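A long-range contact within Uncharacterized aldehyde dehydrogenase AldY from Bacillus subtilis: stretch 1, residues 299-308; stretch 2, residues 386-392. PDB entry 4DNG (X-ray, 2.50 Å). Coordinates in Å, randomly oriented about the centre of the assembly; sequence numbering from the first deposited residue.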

# COMPACT_ATOMS: atom_id res chain seq x y z
N VAL A 299 -32.67 0.86 -26.62
CA VAL A 299 -32.80 -0.55 -26.25
C VAL A 299 -33.32 -0.69 -24.81
O VAL A 299 -33.59 -1.79 -24.31
CB VAL A 299 -31.47 -1.32 -26.46
CG1 VAL A 299 -31.70 -2.81 -26.34
CG2 VAL A 299 -30.89 -1.03 -27.84
N TYR A 300 -33.50 0.47 -24.18
CA TYR A 300 -34.05 0.63 -22.83
C TYR A 300 -35.36 -0.12 -22.60
O TYR A 300 -35.43 -1.01 -21.75
CB TYR A 300 -34.24 2.12 -22.54
CG TYR A 300 -34.74 2.43 -21.15
CD1 TYR A 300 -33.86 2.42 -20.06
CD2 TYR A 300 -36.07 2.76 -20.93
CE1 TYR A 300 -34.32 2.72 -18.78
CE2 TYR A 300 -36.54 3.05 -19.66
CZ TYR A 300 -35.66 3.03 -18.59
OH TYR A 300 -36.13 3.33 -17.34
N ASP A 301 -36.38 0.24 -23.37
CA ASP A 301 -37.73 -0.29 -23.16
C ASP A 301 -37.79 -1.81 -23.37
O ASP A 301 -38.48 -2.51 -22.62
CB ASP A 301 -38.76 0.45 -24.02
CG ASP A 301 -38.74 1.95 -23.79
OD1 ASP A 301 -39.60 2.46 -23.05
OD2 ASP A 301 -37.83 2.63 -24.32
N GLU A 302 -37.02 -2.30 -24.34
CA GLU A 302 -36.86 -3.74 -24.56
C GLU A 302 -36.20 -4.45 -23.36
O GLU A 302 -36.65 -5.52 -22.95
CB GLU A 302 -36.07 -4.01 -25.84
CG GLU A 302 -35.64 -5.46 -26.06
CD GLU A 302 -34.99 -5.70 -27.42
OE1 GLU A 302 -34.91 -4.77 -28.26
OE2 GLU A 302 -34.55 -6.85 -27.67
N PHE A 303 -35.14 -3.84 -22.82
CA PHE A 303 -34.45 -4.41 -21.66
C PHE A 303 -35.35 -4.46 -20.43
O PHE A 303 -35.34 -5.47 -19.72
CB PHE A 303 -33.16 -3.63 -21.33
CG PHE A 303 -32.35 -4.23 -20.19
CD1 PHE A 303 -32.69 -3.98 -18.85
CD2 PHE A 303 -31.24 -5.04 -20.46
CE1 PHE A 303 -31.96 -4.53 -17.81
CE2 PHE A 303 -30.50 -5.59 -19.42
CZ PHE A 303 -30.85 -5.34 -18.10
N VAL A 304 -36.11 -3.38 -20.18
CA VAL A 304 -36.95 -3.32 -18.99
C VAL A 304 -37.97 -4.43 -19.01
O VAL A 304 -38.01 -5.24 -18.09
CB VAL A 304 -37.66 -1.96 -18.81
CG1 VAL A 304 -38.74 -2.06 -17.74
CG2 VAL A 304 -36.66 -0.88 -18.42
N GLU A 305 -38.78 -4.47 -20.06
CA GLU A 305 -39.82 -5.50 -20.22
C GLU A 305 -39.28 -6.90 -19.95
O GLU A 305 -39.84 -7.64 -19.14
CB GLU A 305 -40.45 -5.42 -21.61
CG GLU A 305 -41.54 -4.37 -21.74
CD GLU A 305 -42.92 -4.85 -21.30
OE1 GLU A 305 -43.03 -5.59 -20.30
OE2 GLU A 305 -43.91 -4.46 -21.96
N LYS A 306 -38.19 -7.25 -20.64
CA LYS A 306 -37.56 -8.56 -20.50
C LYS A 306 -37.01 -8.81 -19.10
O LYS A 306 -37.23 -9.89 -18.53
CB LYS A 306 -36.46 -8.74 -21.54
CG LYS A 306 -36.95 -9.38 -22.82
CD LYS A 306 -36.09 -9.02 -24.02
CE LYS A 306 -36.98 -8.89 -25.24
NZ LYS A 306 -36.18 -8.55 -26.44
N PHE A 307 -36.30 -7.82 -18.55
CA PHE A 307 -35.71 -7.93 -17.21
C PHE A 307 -36.78 -8.01 -16.15
O PHE A 307 -36.65 -8.80 -15.23
CB PHE A 307 -34.74 -6.76 -16.92
CG PHE A 307 -34.03 -6.87 -15.60
CD1 PHE A 307 -32.83 -7.58 -15.48
CD2 PHE A 307 -34.58 -6.28 -14.45
CE1 PHE A 307 -32.19 -7.70 -14.25
CE2 PHE A 307 -33.95 -6.40 -13.22
CZ PHE A 307 -32.75 -7.11 -13.12
N THR A 308 -37.84 -7.20 -16.28
CA THR A 308 -38.98 -7.22 -15.35
C THR A 308 -39.73 -8.55 -15.39
O THR A 308 -39.95 -9.18 -14.34
CB THR A 308 -40.00 -6.09 -15.60
OG1 THR A 308 -40.37 -6.07 -16.99
CG2 THR A 308 -39.43 -4.74 -15.21
N ILE A 386 -32.67 -5.57 -4.81
CA ILE A 386 -33.20 -4.35 -5.38
C ILE A 386 -32.35 -3.97 -6.58
O ILE A 386 -31.12 -3.88 -6.49
CB ILE A 386 -33.23 -3.19 -4.35
CG1 ILE A 386 -34.22 -3.52 -3.22
CG2 ILE A 386 -33.66 -1.87 -4.99
CD1 ILE A 386 -33.83 -2.88 -1.90
N ALA A 387 -33.01 -3.77 -7.72
CA ALA A 387 -32.35 -3.35 -8.95
C ALA A 387 -32.81 -1.95 -9.31
O ALA A 387 -33.95 -1.57 -9.02
CB ALA A 387 -32.63 -4.32 -10.09
N THR A 388 -31.91 -1.18 -9.92
CA THR A 388 -32.19 0.18 -10.35
C THR A 388 -31.72 0.37 -11.80
O THR A 388 -30.55 0.14 -12.13
CB THR A 388 -31.54 1.22 -9.40
OG1 THR A 388 -31.89 0.94 -8.04
CG2 THR A 388 -31.99 2.63 -9.74
N ILE A 389 -32.65 0.76 -12.67
CA ILE A 389 -32.35 0.90 -14.08
C ILE A 389 -32.32 2.38 -14.42
O ILE A 389 -33.25 3.13 -14.08
CB ILE A 389 -33.38 0.20 -14.98
CG1 ILE A 389 -33.91 -1.11 -14.35
CG2 ILE A 389 -32.83 0.03 -16.39
CD1 ILE A 389 -33.14 -2.38 -14.65
N ILE A 390 -31.24 2.77 -15.09
CA ILE A 390 -30.99 4.15 -15.44
C ILE A 390 -30.89 4.33 -16.96
O ILE A 390 -30.22 3.56 -17.65
CB ILE A 390 -29.69 4.65 -14.76
CG1 ILE A 390 -29.88 4.63 -13.25
CG2 ILE A 390 -29.30 6.05 -15.28
CD1 ILE A 390 -28.59 4.45 -12.48
N LYS A 391 -31.58 5.36 -17.45
CA LYS A 391 -31.58 5.72 -18.86
C LYS A 391 -30.32 6.51 -19.22
O LYS A 391 -29.95 7.44 -18.51
CB LYS A 391 -32.83 6.57 -19.14
CG LYS A 391 -33.15 6.84 -20.60
CD LYS A 391 -33.76 5.62 -21.27
CE LYS A 391 -34.80 5.97 -22.32
NZ LYS A 391 -36.14 6.23 -21.71
N ALA A 392 -29.68 6.13 -20.32
CA ALA A 392 -28.59 6.91 -20.94
C ALA A 392 -28.96 7.33 -22.37
O ALA A 392 -29.50 6.52 -23.15
CB ALA A 392 -27.29 6.11 -20.93

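A helix, 299-308, lies along a strand, 386-392, the two running nearly antiparallel at 168° with axes 9.7 Å apart at closest approach. That spacing leaves room for one layer of side chains between the backbones. The register runs in the antiparallel sense: Tyr300 sits nearest Lys391, their CA atoms 6.9 Å apart, and Val304 nearest Ile389, CA to CA 7.9 Å, so one helical turn up is matched by two strand residues back. No hydrogen bond crosses the contact. The helix carries its own i to i+4 hydrogen bonds, such as Phe307 N to Phe303 O at 2.8 Å, and the 362 Å² buried between the stretches comes largely from side chains.

The apolar packing follows the periodicity of both elements. On the helix, Tyr300, Phe303 and Phe307, spaced three and four apart, all point toward the strand, each with chi1 in t. On the strand, Ala387 and Ile389 point toward the helix while Thr388 and Ile390 point away, the alternation expected of an extended chain. Ile389 is the hub, touching four helix residues. Its CG2 lies 3.9 Å from Tyr300 CE1 and 4.4 Å from Val304 CG2, whereas its CD1 reaches the edge of the Phe303 ring, 4.0 Å from CE1, and lies 4.2 Å from Phe307 CD2. The branched side chain thus extends one methyl to Tyr300 and Val304 and another to the two phenylalanines. Farther along, Ala387 CB meets Phe307 CE2 at 4.0 Å, a small side chain beside a large ring. These contacts are dispersive and hydrophobic, and depend on fit rather than on any directed bond.

The Tyr300 ring supplies the more specific chemistry. Lys391 lays its aliphatic chain over one face: CD is 3.3 Å from Tyr300 CG, and the CD-to-centroid line, 3.5 Å long, is 20° off the ring normal, a CH-pi contact. Its ammonium follows in an off-centre cation-pi interaction, with NZ 4.1 Å from the Tyr300 ring centroid and 31° off the normal. The lysine is exposed and leaves the strand sideways, yet covers a buried aromatic with its methylenes while keeping its charge near the pi cloud.

Within the helix, and out of the strand's reach, Lys306 NZ and Glu302 OE2 form a salt bridge at 2.7 Å, one turn apart, both residues exposed. The rule to read here is a division by face: aromatics toward the strand against a branched aliphatic, the Glu302-Lys306 pair out of its reach, and an exposed lysine covering one tyrosine face.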